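Local coordinates for nitrogenase molybdenum-iron protein alpha chain (PDB 4WES), which forms, with the beta chain, the molybdenum-iron component of nitrogenase, which reduces dinitrogen to ammonium at its iron-molybdenum cofactor, at residues V26-E31 and M434-I439; D374-E379 and G429-M434; E230-H235 and P306-R311. One frame throughout, in Å; residues are numbered along the deposited sequence. Where two conformers were deposited one is given.

Contacts 1 and 2 are neighbours, with centres about 12 Å apart: they share Met434, and Lys28 of contact 1 also donates to Met431 O of contact 2. Both pack against strands 361-367 and 439-441 of the mixed sheet. Contact 2 is the more deeply buried, close to the iron-molybdenum cofactor, and relies on carbonyl groups at a helix end and on glycines. Contact 1 joins the sheet's outermost strand within this chain to a turn, half in the core and half at the surface. Contact 3, its centre about 30 Å from that of contact 2, sits at the periphery, where leucine, isoleucine and tyrosine pack beside an arginine and a water.

Contact 1: V26-E31 and M434-I439; sequences VIKTEE and MHDGTI
Val26 opens the contact through its carbonyl, which receives a CA-H...O contact from Ile439 CA at 3.4 Å. Ile27 and Ile439 form an antiparallel non-hydrogen-bonded pair, their side chains on the same face of the sheet, with CG1 of Ile27 3.9 Å from CG1 of Ile439; beta-branched isoleucines suit an extended strand, and Ile439 also packs on Leu5 and Ile9 of helix 5-10. Lys28 N donates to Thr438 O at 2.9 Å, and Lys28 O accepts from Gly437 N. With CG anti to the backbone N (chi1 176°), the long, extended lysine passes Asp436 OD1 with its CE and can span from the strand to Met434 O, 2.8 Å from NZ; NZ also binds Met431 O, so two carbonyls grip the buried ammonium. Beyond Thr29, whose OG1 bonds to Thr32 N, Glu30 meets the Asp436 carboxylate at the exposed margin, with CB 3.5 Å from OD2. Gly437, with phi 88°, fits the third position of a type II beta turn from His435 to Thr438, and Thr438 OG1 donates back to His435 O at 2.7 Å. The arrangement is an antiparallel strand, outermost within this chain, added to the parallel strands of a mixed alpha/beta sheet.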
loop_
_atom_site.group_PDB
_atom_site.type_symbol
_atom_site.label_atom_id
_atom_site.label_comp_id
_atom_site.label_asym_id
_atom_site.label_seq_id
_atom_site.Cartn_x
_atom_site.Cartn_y
_atom_site.Cartn_z
ATOM N N VAL A 26 -36.636 -33.089 3.367
ATOM C CA VAL A 26 -38.042 -33.164 3.684
ATOM C C VAL A 26 -38.688 -31.815 3.512
ATOM O O VAL A 26 -38.063 -30.770 3.720
ATOM C CB VAL A 26 -38.336 -33.728 5.101
ATOM C CG1 VAL A 26 -37.886 -35.176 5.236
ATOM C CG2 VAL A 26 -37.707 -32.869 6.187
ATOM N N ILE A 27 -39.956 -31.840 3.109
ATOM C CA ILE A 27 -40.748 -30.624 2.953
ATOM C C ILE A 27 -41.794 -30.570 4.072
ATOM O O ILE A 27 -42.560 -31.512 4.255
ATOM C CB ILE A 27 -41.393 -30.544 1.543
ATOM C CG1 ILE A 27 -40.294 -30.474 0.443
ATOM C CG2 ILE A 27 -42.326 -29.346 1.450
ATOM C CD1 ILE A 27 -40.791 -30.622 -0.994
ATOM N N LYS A 28 -41.820 -29.473 4.829
ATOM C CA LYS A 28 -42.815 -29.252 5.860
ATOM C C LYS A 28 -44.069 -28.727 5.183
ATOM O O LYS A 28 -43.985 -27.768 4.428
ATOM C CB LYS A 28 -42.311 -28.199 6.866
ATOM C CG LYS A 28 -43.319 -27.832 7.934
ATOM C CD LYS A 28 -42.759 -26.913 8.993
ATOM C CE LYS A 28 -43.819 -26.627 10.045
ATOM N NZ LYS A 28 -43.352 -25.855 11.219
ATOM N N THR A 29 -45.209 -29.323 5.495
ATOM C CA THR A 29 -46.477 -28.894 4.945
ATOM C C THR A 29 -47.549 -28.811 6.004
ATOM O O THR A 29 -47.403 -29.341 7.120
ATOM C CB THR A 29 -46.986 -29.867 3.855
ATOM O OG1 THR A 29 -47.309 -31.134 4.451
ATOM C CG2 THR A 29 -45.946 -30.057 2.727
ATOM N N GLU A 30 -48.657 -28.190 5.629
ATOM C CA GLU A 30 -49.788 -28.107 6.522
ATOM C C GLU A 30 -50.269 -29.520 6.866
ATOM O O GLU A 30 -50.611 -29.794 8.012
ATOM C CB GLU A 30 -50.898 -27.257 5.888
ATOM C CG GLU A 30 -51.962 -26.756 6.850
ATOM C CD GLU A 30 -52.870 -25.728 6.202
ATOM O OE1 GLU A 30 -52.961 -25.821 4.941
ATOM O OE2 GLU A 30 -53.442 -24.852 6.964
ATOM N N GLU A 31 -50.238 -30.429 5.891
ATOM C CA GLU A 31 -50.712 -31.799 6.113
ATOM C C GLU A 31 -49.755 -32.594 6.988
ATOM O O GLU A 31 -50.211 -33.381 7.823
ATOM C CB GLU A 31 -50.923 -32.552 4.790
ATOM C CG GLU A 31 -51.466 -31.715 3.636
ATOM C CD GLU A 31 -52.785 -31.019 3.956
ATOM O OE1 GLU A 31 -53.564 -31.578 4.783
ATOM O OE2 GLU A 31 -53.051 -29.907 3.371
ATOM N N MET A 434 -40.134 -23.214 11.315
ATOM C CA MET A 434 -40.223 -22.917 9.892
ATOM C C MET A 434 -41.679 -22.887 9.434
ATOM O O MET A 434 -42.563 -23.503 10.018
ATOM C CB MET A 434 -39.476 -23.975 9.112
ATOM C CG MET A 434 -37.985 -23.919 9.419
ATOM S SD MET A 434 -36.988 -25.203 8.631
ATOM C CE MET A 434 -37.125 -24.744 6.911
ATOM N N HIS A 435 -41.946 -22.121 8.402
ATOM C CA HIS A 435 -43.325 -22.079 7.972
ATOM C C HIS A 435 -43.662 -23.199 6.992
ATOM O O HIS A 435 -42.805 -23.912 6.499
ATOM C CB HIS A 435 -43.702 -20.702 7.465
ATOM C CG HIS A 435 -43.059 -20.331 6.179
ATOM N ND1 HIS A 435 -43.491 -20.842 4.965
ATOM C CD2 HIS A 435 -42.107 -19.418 5.883
ATOM C CE1 HIS A 435 -42.784 -20.294 3.985
ATOM N NE2 HIS A 435 -41.934 -19.432 4.517
ATOM N N ASP A 436 -44.956 -23.384 6.764
ATOM C CA ASP A 436 -45.407 -24.446 5.880
ATOM C C ASP A 436 -44.910 -24.199 4.456
ATOM O O ASP A 436 -44.806 -23.048 4.025
ATOM C CB ASP A 436 -46.932 -24.552 5.899
ATOM C CG ASP A 436 -47.463 -25.142 7.199
ATOM O OD1 ASP A 436 -46.669 -25.726 7.969
ATOM O OD2 ASP A 436 -48.695 -25.026 7.458
ATOM N N GLY A 437 -44.572 -25.282 3.757
ATOM C CA GLY A 437 -44.083 -25.217 2.383
ATOM C C GLY A 437 -42.584 -25.042 2.190
ATOM O O GLY A 437 -42.094 -24.884 1.080
ATOM N N THR A 438 -41.855 -25.087 3.302
ATOM C CA THR A 438 -40.406 -24.941 3.315
ATOM C C THR A 438 -39.711 -26.305 3.250
ATOM O O THR A 438 -40.322 -27.346 3.503
ATOM C CB THR A 438 -39.964 -24.121 4.553
ATOM O OG1 THR A 438 -40.344 -24.796 5.745
ATOM C CG2 THR A 438 -40.525 -22.719 4.472
ATOM N N ILE A 439 -38.425 -26.274 2.926
ATOM C CA ILE A 439 -37.668 -27.483 2.752
ATOM C C ILE A 439 -36.452 -27.511 3.661
ATOM O O ILE A 439 -35.794 -26.495 3.874
ATOM C CB ILE A 439 -37.280 -27.679 1.264
ATOM C CG1 ILE A 439 -36.722 -29.076 0.935
ATOM C CG2 ILE A 439 -36.375 -26.571 0.769
ATOM C CD1 ILE A 439 -36.709 -29.357 -0.548
#

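Contact 2: D374-E379 and G429-M434; sequences DYEGRE and GMMKEM
Asp374 and Tyr375 turn their carbonyls to the start of the short, weakly bonded helix 430-433, and the tight part of the contact is built there. Met430 N donates to Asp374 O at 2.9 Å and Met431 N to Tyr375 O at the same distance, the latter in the carbonyl plane with an N-H...O angle of 162°. The end of helix 372-376 thus offers acceptors to N-H groups at the start of the other. Two glycines allow so close an approach: the CA atoms of Gly377 and Gly429 are 4.1 Å apart, both residues have positive phi, and Gly429, with no side chain, lets its CA lie against Asp374 O at 3.2 Å. Beside this backbone pairing, Met430 and Tyr375 lie side by side, pointing the same way, and the methionine CE reaches the ring at CE1, 4.1 Å away. CG of Met430 is anti to the backbone N (chi1 -180°), and the flexible thioether then bends at chi3 to place CE there. The Tyr375 hydroxyl bonds to Asp442. The other side is looser and exposed. Lys432 and Glu379 meet tip to tip in a salt bridge, whose very short modelled separation is doubtful, and NZ makes a weak bond of 3.3 Å to Glu376 O and another bond to Gly428 O. Long, flexible chains suit this margin. Asp374, held by His263 and Arg264, has its side chain about 7 Å from that of the cofactor ligand Cys262. The chemistry is consistent with directed backbone bonds setting the two helix ends together near the cofactor, with a less certain ion pair at the margin.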
loop_
_atom_site.group_PDB
_atom_site.type_symbol
_atom_site.label_atom_id
_atom_site.label_comp_id
_atom_site.label_asym_id
_atom_site.label_seq_id
_atom_site.Cartn_x
_atom_site.Cartn_y
_atom_site.Cartn_z
ATOM N N ASP A 374 -32.131 -31.975 16.753
ATOM C CA ASP A 374 -32.002 -30.562 16.386
ATOM C C ASP A 374 -33.025 -30.157 15.326
ATOM O O ASP A 374 -33.461 -29.005 15.294
ATOM C CB ASP A 374 -30.600 -30.264 15.894
ATOM C CG ASP A 374 -29.557 -30.635 16.935
ATOM O OD1 ASP A 374 -29.466 -29.929 17.958
ATOM O OD2 ASP A 374 -28.893 -31.661 16.716
ATOM N N TYR A 375 -33.338 -31.071 14.403
ATOM C CA TYR A 375 -34.353 -30.815 13.374
ATOM C C TYR A 375 -35.767 -30.914 13.924
ATOM O O TYR A 375 -36.602 -30.042 13.654
ATOM C CB TYR A 375 -34.186 -31.794 12.226
ATOM C CG TYR A 375 -32.984 -31.603 11.325
ATOM C CD1 TYR A 375 -32.990 -30.647 10.319
ATOM C CD2 TYR A 375 -31.837 -32.379 11.464
ATOM C CE1 TYR A 375 -31.921 -30.488 9.437
ATOM C CE2 TYR A 375 -30.768 -32.249 10.594
ATOM C CZ TYR A 375 -30.807 -31.302 9.569
ATOM O OH TYR A 375 -29.777 -31.131 8.704
ATOM N N GLU A 376 -36.060 -31.992 14.649
ATOM C CA GLU A 376 -37.411 -32.423 15.002
ATOM C C GLU A 376 -37.793 -32.151 16.443
ATOM O O GLU A 376 -38.966 -32.302 16.815
ATOM C CB GLU A 376 -37.557 -33.915 14.733
ATOM C CG GLU A 376 -37.307 -34.351 13.289
ATOM C CD GLU A 376 -37.336 -35.839 13.085
ATOM O OE1 GLU A 376 -38.265 -36.487 13.651
ATOM O OE2 GLU A 376 -36.448 -36.380 12.379
ATOM N N GLY A 377 -36.811 -31.810 17.265
ATOM C CA GLY A 377 -36.975 -31.636 18.683
ATOM C C GLY A 377 -36.531 -32.799 19.531
ATOM O O GLY A 377 -36.466 -33.946 19.063
ATOM N N ARG A 378 -36.180 -32.524 20.773
ATOM C CA ARG A 378 -35.682 -33.551 21.672
ATOM C C ARG A 378 -36.670 -34.661 22.001
ATOM O O ARG A 378 -36.280 -35.754 22.452
ATOM C CB ARG A 378 -35.164 -32.926 22.973
ATOM C CG ARG A 378 -33.848 -32.199 22.809
ATOM C CD ARG A 378 -33.395 -31.542 24.102
ATOM N NE ARG A 378 -33.160 -32.514 25.162
ATOM C CZ ARG A 378 -32.018 -33.166 25.379
ATOM N NH1 ARG A 378 -31.952 -34.039 26.376
ATOM N NH2 ARG A 378 -30.933 -32.925 24.669
ATOM N N GLU A 379 -37.949 -34.415 21.754
ATOM C CA GLU A 379 -38.951 -35.442 21.989
ATOM C C GLU A 379 -38.707 -36.676 21.133
ATOM O O GLU A 379 -39.218 -37.729 21.492
ATOM C CB GLU A 379 -40.375 -34.925 21.738
ATOM C CG GLU A 379 -40.623 -34.308 20.379
ATOM C CD GLU A 379 -40.463 -32.785 20.370
ATOM O OE1 GLU A 379 -39.449 -32.203 20.920
ATOM O OE2 GLU A 379 -41.373 -32.167 19.776
ATOM N N GLY A 429 -36.587 -27.778 18.346
ATOM C CA GLY A 429 -35.964 -28.057 17.067
ATOM C C GLY A 429 -36.328 -27.047 15.998
ATOM O O GLY A 429 -37.247 -26.225 16.145
ATOM N N MET A 430 -35.599 -27.096 14.898
ATOM C CA MET A 430 -35.714 -26.075 13.856
ATOM C C MET A 430 -36.999 -26.160 13.052
ATOM O O MET A 430 -37.584 -25.134 12.717
ATOM C CB MET A 430 -34.496 -26.171 12.951
ATOM C CG MET A 430 -34.494 -25.142 11.818
ATOM S SD MET A 430 -32.907 -24.991 10.991
ATOM C CE MET A 430 -32.855 -26.515 10.040
ATOM N N MET A 431 -37.440 -27.376 12.729
ATOM C CA MET A 431 -38.586 -27.536 11.843
ATOM C C MET A 431 -39.830 -26.792 12.402
ATOM O O MET A 431 -40.597 -26.176 11.649
ATOM C CB MET A 431 -38.838 -29.035 11.622
ATOM C CG MET A 431 -39.544 -29.428 10.334
ATOM S SD MET A 431 -39.611 -31.228 10.299
ATOM C CE MET A 431 -37.958 -31.790 9.813
ATOM N N LYS A 432 -40.029 -26.872 13.721
ATOM C CA LYS A 432 -41.200 -26.267 14.355
ATOM C C LYS A 432 -41.293 -24.792 14.030
ATOM O O LYS A 432 -42.409 -24.251 13.903
ATOM C CB LYS A 432 -41.191 -26.449 15.861
ATOM C CG LYS A 432 -41.960 -27.658 16.352
ATOM C CD LYS A 432 -41.053 -28.676 17.016
ATOM C CE LYS A 432 -41.700 -29.479 18.129
ATOM N NZ LYS A 432 -40.615 -30.210 18.821
ATOM N N GLU A 433 -40.145 -24.131 13.907
ATOM C CA GLU A 433 -40.128 -22.691 13.701
ATOM C C GLU A 433 -40.343 -22.293 12.246
ATOM O O GLU A 433 -40.700 -21.156 11.965
ATOM C CB GLU A 433 -38.796 -22.129 14.225
ATOM C CG GLU A 433 -38.737 -20.614 14.268
ATOM C CD GLU A 433 -37.733 -20.075 15.257
ATOM O OE1 GLU A 433 -37.430 -20.770 16.237
ATOM O OE2 GLU A 433 -37.303 -18.933 15.034
ATOM N N MET A 434 -40.134 -23.214 11.315
ATOM C CA MET A 434 -40.223 -22.917 9.892
ATOM C C MET A 434 -41.679 -22.887 9.434
ATOM O O MET A 434 -42.563 -23.503 10.018
ATOM C CB MET A 434 -39.476 -23.975 9.112
ATOM C CG MET A 434 -37.985 -23.919 9.419
ATOM S SD MET A 434 -36.988 -25.203 8.631
ATOM C CE MET A 434 -37.125 -24.744 6.911
#

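Contact 3: E230-H235 and P306-R311; sequences EKIGYH and PELTKR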
loop_
_atom_site.group_PDB
_atom_site.type_symbol
_atom_site.label_atom_id
_atom_site.label_comp_id
_atom_site.label_asym_id
_atom_site.label_seq_id
_atom_site.Cartn_x
_atom_site.Cartn_y
_atom_site.Cartn_z
ATOM N N GLU A 230 -25.410 -8.890 32.793
ATOM C CA GLU A 230 -24.863 -8.231 33.970
ATOM C C GLU A 230 -25.633 -6.938 34.298
ATOM O O GLU A 230 -25.801 -6.616 35.500
ATOM C CB GLU A 230 -23.359 -7.977 33.762
ATOM C CG GLU A 230 -22.604 -9.305 33.802
ATOM C CD GLU A 230 -21.141 -9.270 33.376
ATOM O OE1 GLU A 230 -20.463 -10.306 33.621
ATOM O OE2 GLU A 230 -20.623 -8.255 32.842
ATOM N N LYS A 231 -26.126 -6.216 33.293
ATOM C CA LYS A 231 -26.964 -5.041 33.554
ATOM C C LYS A 231 -28.246 -5.410 34.320
ATOM O O LYS A 231 -28.688 -4.657 35.194
ATOM C CB LYS A 231 -27.394 -4.359 32.240
ATOM C CG LYS A 231 -26.461 -3.354 31.640
ATOM C CD LYS A 231 -27.005 -2.867 30.296
ATOM C CE LYS A 231 -28.150 -1.912 30.484
ATOM N NZ LYS A 231 -28.364 -1.132 29.235
ATOM N N ILE A 232 -28.813 -6.568 34.012
ATOM C CA ILE A 232 -30.027 -6.994 34.687
ATOM C C ILE A 232 -29.712 -7.421 36.129
ATOM O O ILE A 232 -30.562 -7.260 37.043
ATOM C CB ILE A 232 -30.697 -8.116 33.893
ATOM C CG1 ILE A 232 -31.219 -7.549 32.567
ATOM C CG2 ILE A 232 -31.806 -8.739 34.704
ATOM C CD1 ILE A 232 -31.594 -8.597 31.549
ATOM N N GLY A 233 -28.513 -7.969 36.333
ATOM C CA GLY A 233 -28.087 -8.358 37.680
ATOM C C GLY A 233 -27.643 -9.792 37.830
ATOM O O GLY A 233 -27.342 -10.209 38.958
ATOM N N TYR A 234 -27.579 -10.554 36.756
ATOM C CA TYR A 234 -27.065 -11.912 36.852
ATOM C C TYR A 234 -25.566 -11.927 37.059
ATOM O O TYR A 234 -24.843 -11.008 36.621
ATOM C CB TYR A 234 -27.387 -12.700 35.578
ATOM C CG TYR A 234 -28.879 -12.897 35.364
ATOM C CD1 TYR A 234 -29.600 -13.830 36.120
ATOM C CD2 TYR A 234 -29.576 -12.144 34.429
ATOM C CE1 TYR A 234 -30.959 -14.013 35.951
ATOM C CE2 TYR A 234 -30.932 -12.312 34.251
ATOM C CZ TYR A 234 -31.631 -13.234 35.013
ATOM O OH TYR A 234 -32.972 -13.423 34.842
ATOM N N HIS A 235 -25.083 -12.998 37.672
ATOM C CA HIS A 235 -23.688 -13.294 37.715
ATOM C C HIS A 235 -23.443 -14.334 36.622
ATOM O O HIS A 235 -23.988 -15.436 36.698
ATOM C CB HIS A 235 -23.274 -13.880 39.071
ATOM C CG HIS A 235 -21.852 -14.315 39.086
ATOM N ND1 HIS A 235 -21.464 -15.633 39.249
ATOM C CD2 HIS A 235 -20.717 -13.605 38.924
ATOM C CE1 HIS A 235 -20.148 -15.711 39.195
ATOM N NE2 HIS A 235 -19.670 -14.494 39.004
ATOM N N PRO A 306 -38.585 -10.484 42.242
ATOM C CA PRO A 306 -39.253 -9.278 41.742
ATOM C C PRO A 306 -38.307 -8.216 41.174
ATOM O O PRO A 306 -38.633 -7.568 40.164
ATOM C CB PRO A 306 -39.992 -8.750 42.958
ATOM C CG PRO A 306 -40.198 -9.944 43.814
ATOM C CD PRO A 306 -39.009 -10.832 43.604
ATOM N N GLU A 307 -37.141 -8.042 41.776
ATOM C CA GLU A 307 -36.175 -7.065 41.261
ATOM C C GLU A 307 -35.570 -7.508 39.936
ATOM O O GLU A 307 -35.441 -6.692 39.027
ATOM C CB GLU A 307 -35.064 -6.778 42.280
ATOM C CG GLU A 307 -33.988 -5.801 41.803
ATOM C CD GLU A 307 -34.492 -4.386 41.518
ATOM O OE1 GLU A 307 -35.693 -4.094 41.812
ATOM O OE2 GLU A 307 -33.659 -3.550 40.992
ATOM N N LEU A 308 -35.232 -8.793 39.804
ATOM C CA LEU A 308 -34.714 -9.289 38.518
ATOM C C LEU A 308 -35.755 -9.114 37.432
ATOM O O LEU A 308 -35.449 -8.727 36.299
ATOM C CB LEU A 308 -34.340 -10.772 38.549
ATOM C CG LEU A 308 -32.954 -11.228 38.958
ATOM C CD1 LEU A 308 -32.899 -12.742 38.765
ATOM C CD2 LEU A 308 -31.875 -10.514 38.182
ATOM N N THR A 309 -37.000 -9.427 37.756
ATOM C CA THR A 309 -38.063 -9.266 36.784
ATOM C C THR A 309 -38.247 -7.809 36.341
ATOM O O THR A 309 -38.351 -7.496 35.140
ATOM C CB THR A 309 -39.355 -9.865 37.325
ATOM O OG1 THR A 309 -39.186 -11.281 37.455
ATOM C CG2 THR A 309 -40.523 -9.556 36.403
ATOM N N LYS A 310 -38.235 -6.909 37.322
ATOM C CA LYS A 310 -38.363 -5.489 37.060
ATOM C C LYS A 310 -37.222 -4.994 36.182
ATOM O O LYS A 310 -37.454 -4.288 35.190
ATOM C CB LYS A 310 -38.388 -4.720 38.388
ATOM C CG LYS A 310 -38.442 -3.203 38.254
ATOM C CD LYS A 310 -38.203 -2.521 39.598
ATOM C CE LYS A 310 -38.085 -1.017 39.487
ATOM N NZ LYS A 310 -39.412 -0.355 39.611
ATOM N N ARG A 311 -35.987 -5.351 36.545
ATOM C CA ARG A 311 -34.816 -4.906 35.802
ATOM C C ARG A 311 -34.830 -5.513 34.414
ATOM O O ARG A 311 -34.377 -4.888 33.467
ATOM C CB ARG A 311 -33.500 -5.302 36.509
ATOM C CG ARG A 311 -33.098 -4.400 37.633
ATOM C CD ARG A 311 -32.846 -2.983 37.127
ATOM N NE ARG A 311 -31.583 -2.880 36.418
ATOM C CZ ARG A 311 -31.336 -2.059 35.402
ATOM N NH1 ARG A 311 -30.133 -2.032 34.854
ATOM N NH2 ARG A 311 -32.279 -1.269 34.932
HETATM O O HOH W 1 -29.359 -3.863 38.011
#
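Leu308 packs against both Ile232 and Tyr234. CB and CG carry its chain from helix 306-334 to the fork, where both methyls meet Tyr234 and CD2 meets Ile232 as well. CD1 touches the rim of the Tyr234 ring, 3.6 Å from CE1, and also approaches OH. CD2 sits over one face of the same ring, 4.3 Å from its centroid and 13° off the normal, a CH-pi contact; it also lies 3.9 Å from Ile232 CG2 and 3.7 Å from Ile232 O. A forked leucine suits this place because one residue can serve both an aromatic face and an aliphatic neighbour, and the Ile232 side chain crosses it at about a right angle. One helical turn further, Arg311 brings CB to Ile232 O, and its bent chain takes the guanidinium back to the preceding carbonyl. There NH1 donates to Lys231 O at 3.0 Å from well above the carbonyl plane, while a water donates to that same oxygen and accepts from Arg311 NE at 2.9 Å, so the carbonyl is gripped twice. Arginine suits the place because its several N-H groups serve carbonyl, water and, through NH2, Glu314 at once; Lys231 NZ pairs with Glu318 and Glu319. Gly233, with phi 125°, is the C-prime residue of the Schellman motif that ends helix 221-232, Gly233 N bonding to Glu230 O. The contact thus joins that helix end, just before strand 235-239, to the first turns of helix 306-334, while helix 289-303 packs alongside through Leu296 on Ile232, Met299 on Tyr234 and Phe303 on Leu308.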